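Side-chain contacts in dimethyl-sulfide monooxygenase (Hyphomicrobium sulfonivorans, PDB 6AK1), which oxidises dimethyl sulfide to methanethiol and formaldehyde with NADH and oxygen, as the FMN-dependent large subunit of a two-component monooxygenase: residues M165-K170 / Y206-F211; S274-M279 / K434-N439; G441-E444 / P448-Q451. All coordinates share one frame; numbering follows the deposited sequence.

Interaction 1: residues M165-K170 / Y206-F211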
ATOM      1  N   MET A 165      -2.174  14.441  -8.998  1.00 22.00           N
ATOM      2  CA  MET A 165      -0.760  14.069  -8.878  1.00 21.26           C
ATOM      3  C   MET A 165       0.151  15.150  -9.446  1.00 22.99           C
ATOM      4  O   MET A 165       1.224  15.422  -8.891  1.00 26.01           O
ATOM      5  CB  MET A 165      -0.490  12.747  -9.600  1.00 21.13           C
ATOM      6  CG  MET A 165      -1.387  11.593  -9.192  1.00 28.43           C
ATOM      7  SD  MET A 165      -1.203  11.102  -7.457  1.00 22.61           S
ATOM      8  CE  MET A 165       0.518  10.577  -7.410  1.00 20.38           C
ATOM      9  N   GLU A 166      -0.238  15.747 -10.573  1.00 21.72           N
ATOM     10  CA  GLU A 166       0.496  16.892 -11.116  1.00 27.55           C
ATOM     11  C   GLU A 166       0.728  17.961 -10.044  1.00 24.39           C
ATOM     12  O   GLU A 166       1.858  18.423  -9.844  1.00 22.78           O
ATOM     13  CB  GLU A 166      -0.270  17.462 -12.319  1.00 27.25           C
ATOM     14  CG  GLU A 166       0.235  18.808 -12.843  1.00 32.65           C
ATOM     15  CD  GLU A 166      -0.592  19.341 -14.024  1.00 37.03           C
ATOM     16  OE1 GLU A 166      -1.598  18.699 -14.410  1.00 33.63           O
ATOM     17  OE2 GLU A 166      -0.234  20.408 -14.567  1.00 41.35           O
ATOM     18  N   VAL A 167      -0.333  18.337  -9.319  1.00 23.92           N
ATOM     19  CA  VAL A 167      -0.200  19.312  -8.231  1.00 21.55           C
ATOM     20  C   VAL A 167       0.810  18.830  -7.193  1.00 23.81           C
ATOM     21  O   VAL A 167       1.713  19.576  -6.793  1.00 22.14           O
ATOM     22  CB  VAL A 167      -1.572  19.581  -7.581  1.00 21.68           C
ATOM     23  CG1 VAL A 167      -1.404  20.384  -6.297  1.00 19.11           C
ATOM     24  CG2 VAL A 167      -2.522  20.291  -8.565  1.00 25.06           C
ATOM     25  N   MET A 168       0.658  17.574  -6.730  1.00 21.60           N
ATOM     26  CA  MET A 168       1.568  17.014  -5.728  1.00 21.44           C
ATOM     27  C   MET A 168       3.009  17.057  -6.213  1.00 19.59           C
ATOM     28  O   MET A 168       3.909  17.479  -5.477  1.00 21.77           O
ATOM     29  CB  MET A 168       1.190  15.558  -5.396  1.00 19.71           C
ATOM     30  CG  MET A 168      -0.255  15.311  -5.036  1.00 20.13           C
ATOM     31  SD  MET A 168      -0.690  16.091  -3.481  1.00 23.25           S
ATOM     32  CE  MET A 168      -0.086  14.899  -2.288  1.00 20.56           C
ATOM     33  N   TYR A 169       3.250  16.589  -7.448  1.00 21.18           N
ATOM     34  CA  TYR A 169       4.608  16.580  -8.000  1.00 21.69           C
ATOM     35  C   TYR A 169       5.183  17.998  -8.137  1.00 23.98           C
ATOM     36  O   TYR A 169       6.385  18.216  -7.928  1.00 22.78           O
ATOM     37  CB  TYR A 169       4.616  15.872  -9.356  1.00 21.98           C
ATOM     38  CG  TYR A 169       4.234  14.389  -9.342  1.00 23.97           C
ATOM     39  CD1 TYR A 169       4.419  13.594  -8.211  1.00 24.32           C
ATOM     40  CD2 TYR A 169       3.710  13.789 -10.474  1.00 22.50           C
ATOM     41  CE1 TYR A 169       4.068  12.238  -8.212  1.00 21.13           C
ATOM     42  CE2 TYR A 169       3.363  12.440 -10.489  1.00 23.66           C
ATOM     43  CZ  TYR A 169       3.546  11.670  -9.360  1.00 25.51           C
ATOM     44  OH  TYR A 169       3.188  10.335  -9.394  1.00 23.15           O
ATOM     45  N   LYS A 170       4.348  18.976  -8.499  1.00 23.27           N
ATOM     46  CA  LYS A 170       4.832  20.353  -8.598  1.00 21.71           C
ATOM     47  C   LYS A 170       5.248  20.880  -7.237  1.00 20.30           C
ATOM     48  O   LYS A 170       6.297  21.521  -7.101  1.00 23.60           O
ATOM     49  CB  LYS A 170       3.754  21.261  -9.205  1.00 21.60           C
ATOM     50  CG  LYS A 170       3.510  21.033 -10.688  1.00 25.92           C
ATOM     51  CD  LYS A 170       2.407  21.959 -11.235  1.00 32.54           C
ATOM     52  CE  LYS A 170       2.126  21.693 -12.720  1.00 28.32           C
ATOM     53  NZ  LYS A 170       0.989  22.519 -13.226  1.00 24.35           N
ATOM     54  N   TYR A 206      -8.245  21.718 -10.243  1.00 28.60           N
ATOM     55  CA  TYR A 206      -7.573  22.277  -9.082  1.00 29.92           C
ATOM     56  C   TYR A 206      -6.960  23.622  -9.427  1.00 28.88           C
ATOM     57  O   TYR A 206      -6.458  23.835 -10.536  1.00 28.18           O
ATOM     58  CB  TYR A 206      -6.507  21.312  -8.539  1.00 26.05           C
ATOM     59  CG  TYR A 206      -7.117  19.998  -8.127  1.00 29.08           C
ATOM     60  CD1 TYR A 206      -7.886  19.902  -6.976  1.00 30.43           C
ATOM     61  CD2 TYR A 206      -6.960  18.859  -8.908  1.00 25.33           C
ATOM     62  CE1 TYR A 206      -8.470  18.694  -6.602  1.00 28.19           C
ATOM     63  CE2 TYR A 206      -7.538  17.651  -8.545  1.00 26.52           C
ATOM     64  CZ  TYR A 206      -8.286  17.579  -7.396  1.00 25.83           C
ATOM     65  OH  TYR A 206      -8.854  16.393  -7.044  1.00 27.92           O
ATOM     66  N   LYS A 207      -7.038  24.536  -8.469  1.00 31.85           N
ATOM     67  CA  LYS A 207      -6.360  25.818  -8.547  1.00 30.87           C
ATOM     68  C   LYS A 207      -5.475  25.907  -7.315  1.00 25.20           C
ATOM     69  O   LYS A 207      -5.983  25.979  -6.195  1.00 27.24           O
ATOM     70  CB  LYS A 207      -7.362  26.969  -8.608  1.00 37.14           C
ATOM     71  CG  LYS A 207      -6.777  28.271  -9.114  1.00 42.18           C
ATOM     72  CD  LYS A 207      -7.771  29.409  -8.985  1.00 41.31           C
ATOM     73  CE  LYS A 207      -7.132  30.712  -9.425  1.00 51.66           C
ATOM     74  NZ  LYS A 207      -5.769  30.873  -8.836  1.00 47.26           N
ATOM     75  N   VAL A 208      -4.162  25.851  -7.517  1.00 25.56           N
ATOM     76  CA  VAL A 208      -3.185  25.968  -6.439  1.00 26.06           C
ATOM     77  C   VAL A 208      -2.122  26.952  -6.919  1.00 26.21           C
ATOM     78  O   VAL A 208      -1.174  26.553  -7.614  1.00 23.02           O
ATOM     79  CB  VAL A 208      -2.582  24.599  -6.060  1.00 29.17           C
ATOM     80  CG1 VAL A 208      -1.630  24.730  -4.858  1.00 22.34           C
ATOM     81  CG2 VAL A 208      -3.683  23.591  -5.762  1.00 23.09           C
ATOM     82  N   PRO A 209      -2.261  28.253  -6.611  1.00 28.52           N
ATOM     83  CA  PRO A 209      -1.286  29.238  -7.109  1.00 25.15           C
ATOM     84  C   PRO A 209       0.046  29.231  -6.368  1.00 25.82           C
ATOM     85  O   PRO A 209       1.089  29.513  -6.966  1.00 26.89           O
ATOM     86  CB  PRO A 209      -2.011  30.582  -6.915  1.00 25.98           C
ATOM     87  CG  PRO A 209      -2.986  30.334  -5.805  1.00 28.62           C
ATOM     88  CD  PRO A 209      -3.444  28.892  -6.003  1.00 25.84           C
ATOM     89  N   GLY A 210       0.032  28.919  -5.077  1.00 25.15           N
ATOM     90  CA  GLY A 210       1.147  29.231  -4.208  1.00 25.49           C
ATOM     91  C   GLY A 210       2.266  28.200  -4.235  1.00 26.55           C
ATOM     92  O   GLY A 210       2.371  27.353  -5.121  1.00 24.88           O
ATOM     93  N   PHE A 211       3.127  28.297  -3.228  1.00 23.23           N
ATOM     94  CA  PHE A 211       4.292  27.436  -3.120  1.00 24.82           C
ATOM     95  C   PHE A 211       4.126  26.480  -1.945  1.00 23.46           C
ATOM     96  O   PHE A 211       3.379  26.743  -1.000  1.00 22.82           O
ATOM     97  CB  PHE A 211       5.579  28.257  -2.959  1.00 23.10           C
ATOM     98  CG  PHE A 211       5.565  29.195  -1.784  1.00 23.39           C
ATOM     99  CD1 PHE A 211       6.011  28.774  -0.535  1.00 20.97           C
ATOM    100  CD2 PHE A 211       5.126  30.504  -1.927  1.00 22.38           C
ATOM    101  CE1 PHE A 211       6.009  29.637   0.551  1.00 23.21           C
ATOM    102  CE2 PHE A 211       5.117  31.374  -0.839  1.00 23.74           C
ATOM    103  CZ  PHE A 211       5.562  30.943   0.396  1.00 21.10           C
TER
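Val-167 meets Tyr-206 and Val-208 in a small, wholly apolar contact that lays one face of helix 157-174 against the outer hairpin of strands 201-202 and 207-208. Its two methyls divide the work. CG1, anti to the backbone N (chi1 169°), reaches the CG2 methyl of Val-208 at 4.0 Å, while Val-167 CG2 touches CB of Tyr-206 at 4.1 Å. The valine thus straddles two residues whose side chains both face the helix, with Lys-207 between them turned away. Tyr-206 takes part through its CB, not its ring, and its side chain runs at about a right angle to that of Val-167. Val-208 brings up its CG2 methyl, the branch beside its own backbone N. Both distances are ordinary van der Waals spacing, and just 107 Å² is buried, so the touch is light.

Polar groups flank this apolar patch. Beside it, Lys-170 NZ reaches back one turn to Glu-166 OE2 at 2.8 Å, a salt bridge within the helix, on the anti side of the carboxylate and 26° out of its plane; the same NZ also bonds to His-201 ND1 of the partner strand. Glu-163 accepts the backbone N-H of Tyr-206, and the side chain of His-201 packs on both Val-167 and Tyr-206. Helix and hairpin are therefore joined by polar bonds as well as by the methyls. The arrangement is that of a peripheral beta-hairpin laid on an outer helix of the luciferase-like TIM barrel, within the long excursion between strands 130-135 and 223-227.

Interaction 2: residues S274-M279 / K434-N439; sequences SIKIFM and KLIGTN
Lys-276 leaves strand 276-284 with CG anti to its carbonyl carbon and then bends at chi2 (-59°), which folds the aliphatic chain back toward the 434-439 segment. Ile-436 answers with chi1 -61° and chi2 -67°, a pair that carries CD1 over to the other segment. There the methyl sits 3.8 Å from Lys-276 CG and 3.6 Å from the carbonyl oxygen of Ser-274; it touches the lysine methylene on one flank and, about a right angle round, the backbone oxygen. The two side chains cross at a slant. Further along the lysine, CE lies 3.6 Å from Leu-435 O, a close van der Waals approach, and CE also touches CD1 of Ile-436.

Strand 276-284 belongs to the parallel barrel of this TIM-barrel enzyme, hydrogen-bonded along strand 243-246, and the contact packs the start of that strand, with Ser-274 just ahead of it, against Leu-435 of helix 431-435 and the residue that follows. Gly-437, with positive phi, is where the backbone first leaves helical angles, turning the chain away from Lys-276.

The ammonium group has its strongest partner next door to the strand, in the carbonyl oxygen of Asp-273. A second link reaches across the contact: water 1 accepts from Lys-276 NZ at 3.1 Å and lies 3.0 Å from Ile-436 O, to which it can donate. An alanine in place of Lys-276 would probably leave Ile-436 CD1 without the methylenes it packs on and Asp-273 O without its ammonium partner, and would cut the water link to Ile-436 O. The CB of Ser-274 is directed away from the contact although its O meets the methyl, and its OG is taken up by the backbone N of Ser-271 and by Glu-444.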
ATOM      1  N   SER A 274      11.090  -0.411 -13.873  1.00 35.37           N
ATOM      2  CA  SER A 274      10.819   0.821 -13.140  1.00 31.96           C
ATOM      3  C   SER A 274       9.751   0.639 -12.072  1.00 31.48           C
ATOM      4  O   SER A 274       9.689   1.436 -11.128  1.00 28.61           O
ATOM      5  CB  SER A 274      10.373   1.925 -14.105  1.00 29.59           C
ATOM      6  OG  SER A 274      11.444   2.331 -14.947  1.00 37.29           O
ATOM      7  N   ILE A 275       8.913  -0.382 -12.208  1.00 25.91           N
ATOM      8  CA  ILE A 275       7.838  -0.668 -11.271  1.00 27.11           C
ATOM      9  C   ILE A 275       8.170  -1.977 -10.582  1.00 27.83           C
ATOM     10  O   ILE A 275       8.451  -2.979 -11.251  1.00 30.19           O
ATOM     11  CB  ILE A 275       6.478  -0.767 -11.985  1.00 26.41           C
ATOM     12  CG1 ILE A 275       6.251   0.455 -12.879  1.00 27.35           C
ATOM     13  CG2 ILE A 275       5.344  -0.953 -10.977  1.00 24.84           C
ATOM     14  CD1 ILE A 275       4.918   0.418 -13.643  1.00 24.23           C
ATOM     15  N   LYS A 276       8.145  -1.976  -9.257  1.00 23.27           N
ATOM     16  CA  LYS A 276       8.302  -3.196  -8.488  1.00 23.11           C
ATOM     17  C   LYS A 276       6.911  -3.709  -8.157  1.00 27.39           C
ATOM     18  O   LYS A 276       6.065  -2.941  -7.695  1.00 28.15           O
ATOM     19  CB  LYS A 276       9.119  -2.943  -7.225  1.00 29.08           C
ATOM     20  CG  LYS A 276      10.397  -2.179  -7.488  1.00 24.66           C
ATOM     21  CD  LYS A 276      11.287  -2.933  -8.459  1.00 29.56           C
ATOM     22  CE  LYS A 276      12.391  -2.023  -8.989  1.00 33.57           C
ATOM     23  NZ  LYS A 276      13.349  -2.745  -9.876  1.00 39.03           N
ATOM     24  N   ILE A 277       6.661  -4.989  -8.431  1.00 22.86           N
ATOM     25  CA  ILE A 277       5.317  -5.552  -8.372  1.00 25.12           C
ATOM     26  C   ILE A 277       5.219  -6.462  -7.148  1.00 26.96           C
ATOM     27  O   ILE A 277       5.988  -7.419  -7.002  1.00 25.54           O
ATOM     28  CB  ILE A 277       4.968  -6.302  -9.667  1.00 23.63           C
ATOM     29  CG1 ILE A 277       5.066  -5.349 -10.868  1.00 21.83           C
ATOM     30  CG2 ILE A 277       3.585  -6.902  -9.568  1.00 24.61           C
ATOM     31  CD1 ILE A 277       4.767  -5.986 -12.214  1.00 25.47           C
ATOM     32  N   PHE A 278       4.274  -6.162  -6.271  1.00 21.60           N
ATOM     33  CA  PHE A 278       4.081  -6.902  -5.037  1.00 23.58           C
ATOM     34  C   PHE A 278       2.705  -7.537  -5.081  1.00 24.38           C
ATOM     35  O   PHE A 278       1.723  -6.867  -5.421  1.00 28.91           O
ATOM     36  CB  PHE A 278       4.196  -5.985  -3.810  1.00 25.57           C
ATOM     37  CG  PHE A 278       5.422  -5.131  -3.807  1.00 25.57           C
ATOM     38  CD1 PHE A 278       6.659  -5.678  -4.106  1.00 28.08           C
ATOM     39  CD2 PHE A 278       5.339  -3.771  -3.517  1.00 30.38           C
ATOM     40  CE1 PHE A 278       7.811  -4.882  -4.109  1.00 31.60           C
ATOM     41  CE2 PHE A 278       6.481  -2.968  -3.507  1.00 30.28           C
ATOM     42  CZ  PHE A 278       7.721  -3.525  -3.810  1.00 28.73           C
ATOM     43  N   MET A 279       2.625  -8.811  -4.736  1.00 22.20           N
ATOM     44  CA  MET A 279       1.353  -9.509  -4.758  1.00 24.81           C
ATOM     45  C   MET A 279       0.918  -9.820  -3.336  1.00 21.81           C
ATOM     46  O   MET A 279       1.739 -10.045  -2.451  1.00 21.69           O
ATOM     47  CB  MET A 279       1.432 -10.804  -5.576  1.00 23.24           C
ATOM     48  CG  MET A 279       2.462 -11.805  -5.058  1.00 24.59           C
ATOM     49  SD  MET A 279       2.413 -13.402  -5.898  1.00 24.57           S
ATOM     50  CE  MET A 279       1.039 -14.198  -5.054  1.00 22.76           C
ATOM     51  N   LYS A 434      16.641   2.159  -1.674  1.00 26.55           N
ATOM     52  CA  LYS A 434      16.598   0.730  -1.373  1.00 27.71           C
ATOM     53  C   LYS A 434      15.765  -0.047  -2.393  1.00 29.50           C
ATOM     54  O   LYS A 434      16.156  -1.145  -2.804  1.00 29.74           O
ATOM     55  CB  LYS A 434      16.052   0.517   0.038  1.00 22.27           C
ATOM     56  CG  LYS A 434      16.989   0.931   1.161  1.00 25.41           C
ATOM     57  CD  LYS A 434      16.185   1.415   2.381  1.00 25.84           C
ATOM     58  CE  LYS A 434      16.940   1.211   3.693  1.00 23.26           C
ATOM     59  NZ  LYS A 434      18.117   2.097   3.889  1.00 24.70           N
ATOM     60  N   LEU A 435      14.607   0.490  -2.805  1.00 26.76           N
ATOM     61  CA  LEU A 435      13.680  -0.286  -3.634  1.00 30.16           C
ATOM     62  C   LEU A 435      13.894  -0.076  -5.131  1.00 31.65           C
ATOM     63  O   LEU A 435      13.941  -1.046  -5.899  1.00 33.99           O
ATOM     64  CB  LEU A 435      12.229   0.055  -3.287  1.00 29.09           C
ATOM     65  CG  LEU A 435      11.699  -0.475  -1.961  1.00 35.72           C
ATOM     66  CD1 LEU A 435      10.225  -0.108  -1.788  1.00 34.64           C
ATOM     67  CD2 LEU A 435      11.878  -1.978  -1.888  1.00 35.67           C
ATOM     68  N   ILE A 436      13.989   1.176  -5.565  1.00 30.58           N
ATOM     69  CA  ILE A 436      14.121   1.468  -6.988  1.00 29.09           C
ATOM     70  C   ILE A 436      15.585   1.560  -7.407  1.00 33.62           C
ATOM     71  O   ILE A 436      15.938   1.170  -8.523  1.00 36.16           O
ATOM     72  CB  ILE A 436      13.355   2.759  -7.314  1.00 34.51           C
ATOM     73  CG1 ILE A 436      11.872   2.574  -6.989  1.00 29.60           C
ATOM     74  CG2 ILE A 436      13.537   3.144  -8.777  1.00 31.26           C
ATOM     75  CD1 ILE A 436      11.180   1.555  -7.902  1.00 30.22           C
ATOM     76  N   GLY A 437      16.453   2.054  -6.536  1.00 29.02           N
ATOM     77  CA  GLY A 437      17.869   2.035  -6.811  1.00 31.23           C
ATOM     78  C   GLY A 437      18.453   3.299  -7.396  1.00 33.73           C
ATOM     79  O   GLY A 437      19.645   3.306  -7.713  1.00 37.83           O
ATOM     80  N   THR A 438      17.671   4.365  -7.558  1.00 33.84           N
ATOM     81  CA  THR A 438      18.279   5.631  -7.951  1.00 33.67           C
ATOM     82  C   THR A 438      19.309   6.020  -6.904  1.00 32.17           C
ATOM     83  O   THR A 438      19.123   5.775  -5.711  1.00 33.85           O
ATOM     84  CB  THR A 438      17.224   6.726  -8.114  1.00 31.79           C
ATOM     85  OG1 THR A 438      16.460   6.835  -6.909  1.00 29.24           O
ATOM     86  CG2 THR A 438      16.279   6.401  -9.279  1.00 32.91           C
ATOM     87  N   ASN A 439      20.427   6.583  -7.350  1.00 36.95           N
ATOM     88  CA  ASN A 439      21.526   6.780  -6.410  1.00 39.50           C
ATOM     89  C   ASN A 439      21.226   7.887  -5.409  1.00 37.70           C
ATOM     90  O   ASN A 439      21.690   7.818  -4.264  1.00 40.61           O
ATOM     91  CB  ASN A 439      22.831   7.068  -7.153  1.00 39.16           C
ATOM     92  CG  ASN A 439      24.040   7.025  -6.226  1.00 47.78           C
ATOM     93  OD1 ASN A 439      24.288   6.017  -5.557  1.00 40.64           O
ATOM     94  ND2 ASN A 439      24.798   8.124  -6.180  1.00 49.84           N
TER
HETATM   95  O   HOH W   1      15.275  -0.531 -10.920  1.00 45.32           O

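Interaction 3: residues G441-E444 / P448-Q451; sequences GRVE and PAAQ
Val-443 packs against Ala-449 and Ala-450, its side chain pointing across a short bend of chain at the helix-like turn 448-451. From CB, which is directed at the turn, the side chain splits into two methyls. CG1 stands anti to the carbonyl carbon (chi1 -74°) and lies just beyond the closest touches, 4.2 Å from CB of Ala-449. CG2, set between the backbone N and the carbonyl carbon, makes the closest touches of this side chain: it lies 3.8 Å from the backbone N of Ala-450, 4.0 Å from CB of Ala-450 and 4.1 Å from CB of Ala-449. One methyl is thus seated on the link between two successive alanines, whose small side chains let the backbone itself come close.

The other contact comes from the backbone. Glu-444 O lies 3.3 Å from Ala-450 CB, a snug approach of a methyl to a carbonyl oxygen, so CB of Ala-450 touches both Val-443 and the residue after it. The carboxylate of Glu-444 turns off from the alanines, and OE1 bonds to Ser-274 OG near the foot of a barrel strand. In all, 134 Å² is buried between segments separated by three residues in sequence, the mark of a chain doubling back on itself.

Arg-442, just before the valine, pairs with Asp-178 in a salt bridge, tying this chain to the stretch that follows helix 157-174. The same helix flanks the apolar cluster: Glu-173 touches both Val-443 and Ala-449, while Tyr-169 lies against Pro-448 and Ala-449.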
ATOM      1  N   GLY A 441      18.134   8.684  -4.413  1.00 34.57           N
ATOM      2  CA  GLY A 441      16.827   8.438  -3.828  1.00 33.83           C
ATOM      3  C   GLY A 441      15.718   9.343  -4.341  1.00 30.68           C
ATOM      4  O   GLY A 441      14.647   9.421  -3.735  1.00 29.50           O
ATOM      5  N   ARG A 442      15.965  10.035  -5.452  1.00 30.66           N
ATOM      6  CA  ARG A 442      14.950  10.812  -6.147  1.00 27.69           C
ATOM      7  C   ARG A 442      14.419  10.024  -7.342  1.00 30.04           C
ATOM      8  O   ARG A 442      15.025   9.047  -7.790  1.00 26.12           O
ATOM      9  CB  ARG A 442      15.519  12.156  -6.596  1.00 32.38           C
ATOM     10  CG  ARG A 442      16.146  12.978  -5.463  1.00 33.54           C
ATOM     11  CD  ARG A 442      15.873  14.448  -5.671  1.00 38.85           C
ATOM     12  NE  ARG A 442      17.087  15.249  -5.694  1.00 48.76           N
ATOM     13  CZ  ARG A 442      17.121  16.536  -6.018  1.00 43.08           C
ATOM     14  NH1 ARG A 442      16.006  17.169  -6.368  1.00 39.67           N
ATOM     15  NH2 ARG A 442      18.279  17.183  -6.008  1.00 44.46           N
ATOM     16  N   VAL A 443      13.257  10.451  -7.847  1.00 24.91           N
ATOM     17  CA  VAL A 443      12.596   9.696  -8.903  1.00 28.55           C
ATOM     18  C   VAL A 443      13.487   9.565 -10.143  1.00 31.44           C
ATOM     19  O   VAL A 443      14.328  10.426 -10.436  1.00 31.59           O
ATOM     20  CB  VAL A 443      11.260  10.359  -9.276  1.00 30.70           C
ATOM     21  CG1 VAL A 443      10.204  10.100  -8.186  1.00 24.99           C
ATOM     22  CG2 VAL A 443      11.478  11.875  -9.539  1.00 25.68           C
ATOM     23  N   GLU A 444      13.299   8.465 -10.869  1.00 28.96           N
ATOM     24  CA  GLU A 444      13.906   8.304 -12.185  1.00 32.68           C
ATOM     25  C   GLU A 444      13.508   9.459 -13.096  1.00 33.24           C
ATOM     26  O   GLU A 444      12.404  10.002 -12.995  1.00 30.38           O
ATOM     27  CB  GLU A 444      13.452   6.990 -12.823  1.00 29.55           C
ATOM     28  CG  GLU A 444      14.054   5.740 -12.229  1.00 30.66           C
ATOM     29  CD  GLU A 444      13.778   4.545 -13.100  1.00 37.71           C
ATOM     30  OE1 GLU A 444      12.594   4.142 -13.199  1.00 37.83           O
ATOM     31  OE2 GLU A 444      14.736   4.036 -13.722  1.00 48.75           O
ATOM     32  N   PRO A 448       6.998  10.557 -14.060  1.00 26.36           N
ATOM     33  CA  PRO A 448       6.303  11.824 -14.342  1.00 26.90           C
ATOM     34  C   PRO A 448       6.608  12.928 -13.344  1.00 29.82           C
ATOM     35  O   PRO A 448       6.490  14.105 -13.703  1.00 30.45           O
ATOM     36  CB  PRO A 448       4.817  11.433 -14.317  1.00 29.66           C
ATOM     37  CG  PRO A 448       4.762  10.106 -13.599  1.00 25.17           C
ATOM     38  CD  PRO A 448       6.059   9.430 -13.904  1.00 25.91           C
ATOM     39  N   ALA A 449       7.005  12.595 -12.110  1.00 26.29           N
ATOM     40  CA  ALA A 449       7.392  13.626 -11.149  1.00 26.82           C
ATOM     41  C   ALA A 449       8.658  14.365 -11.579  1.00 26.87           C
ATOM     42  O   ALA A 449       8.825  15.553 -11.267  1.00 23.42           O
ATOM     43  CB  ALA A 449       7.590  13.007  -9.762  1.00 25.59           C
ATOM     44  N   ALA A 450       9.553  13.686 -12.303  1.00 25.65           N
ATOM     45  CA  ALA A 450      10.833  14.282 -12.681  1.00 26.72           C
ATOM     46  C   ALA A 450      10.687  15.482 -13.616  1.00 29.00           C
ATOM     47  O   ALA A 450      11.613  16.290 -13.714  1.00 33.64           O
ATOM     48  CB  ALA A 450      11.722  13.228 -13.335  1.00 30.51           C
ATOM     49  N   GLN A 451       9.557  15.630 -14.304  1.00 30.43           N
ATOM     50  CA  GLN A 451       9.433  16.769 -15.205  1.00 34.62           C
ATOM     51  C   GLN A 451       9.261  18.095 -14.471  1.00 35.53           C
ATOM     52  O   GLN A 451       9.463  19.150 -15.081  1.00 35.10           O
ATOM     53  CB  GLN A 451       8.281  16.553 -16.177  1.00 32.55           C
ATOM     54  CG  GLN A 451       6.924  16.523 -15.555  1.00 35.76           C
ATOM     55  CD  GLN A 451       6.062  15.473 -16.221  1.00 46.89           C
ATOM     56  OE1 GLN A 451       6.463  14.910 -17.241  1.00 53.74           O
ATOM     57  NE2 GLN A 451       4.891  15.176 -15.636  1.00 43.89           N
TER

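Overall arrangement
The three contacts follow one another along the chain without interleaving. Interaction 1 belongs to the excursion between barrel strands 130-135 and 223-227; interaction 2 joins barrel strand 276-284 to helix 431-435 and the chain after it; interaction 3 lies wholly within the C-terminal loop. Interaction 3 connects the others: Ala-449 CB packs 3.6 Å from Tyr-169 CD1 of interaction 1, and Glu-444 OE1 lies 2.8 Å from Ser-274 OG of interaction 2, a probable hydrogen bond. Its centre is about 16 Å from that of interaction 1 and 13 Å from that of interaction 2, which themselves do not touch. The C-terminal chain thus ties the approach to strand 276-284 to the outer helix 157-174.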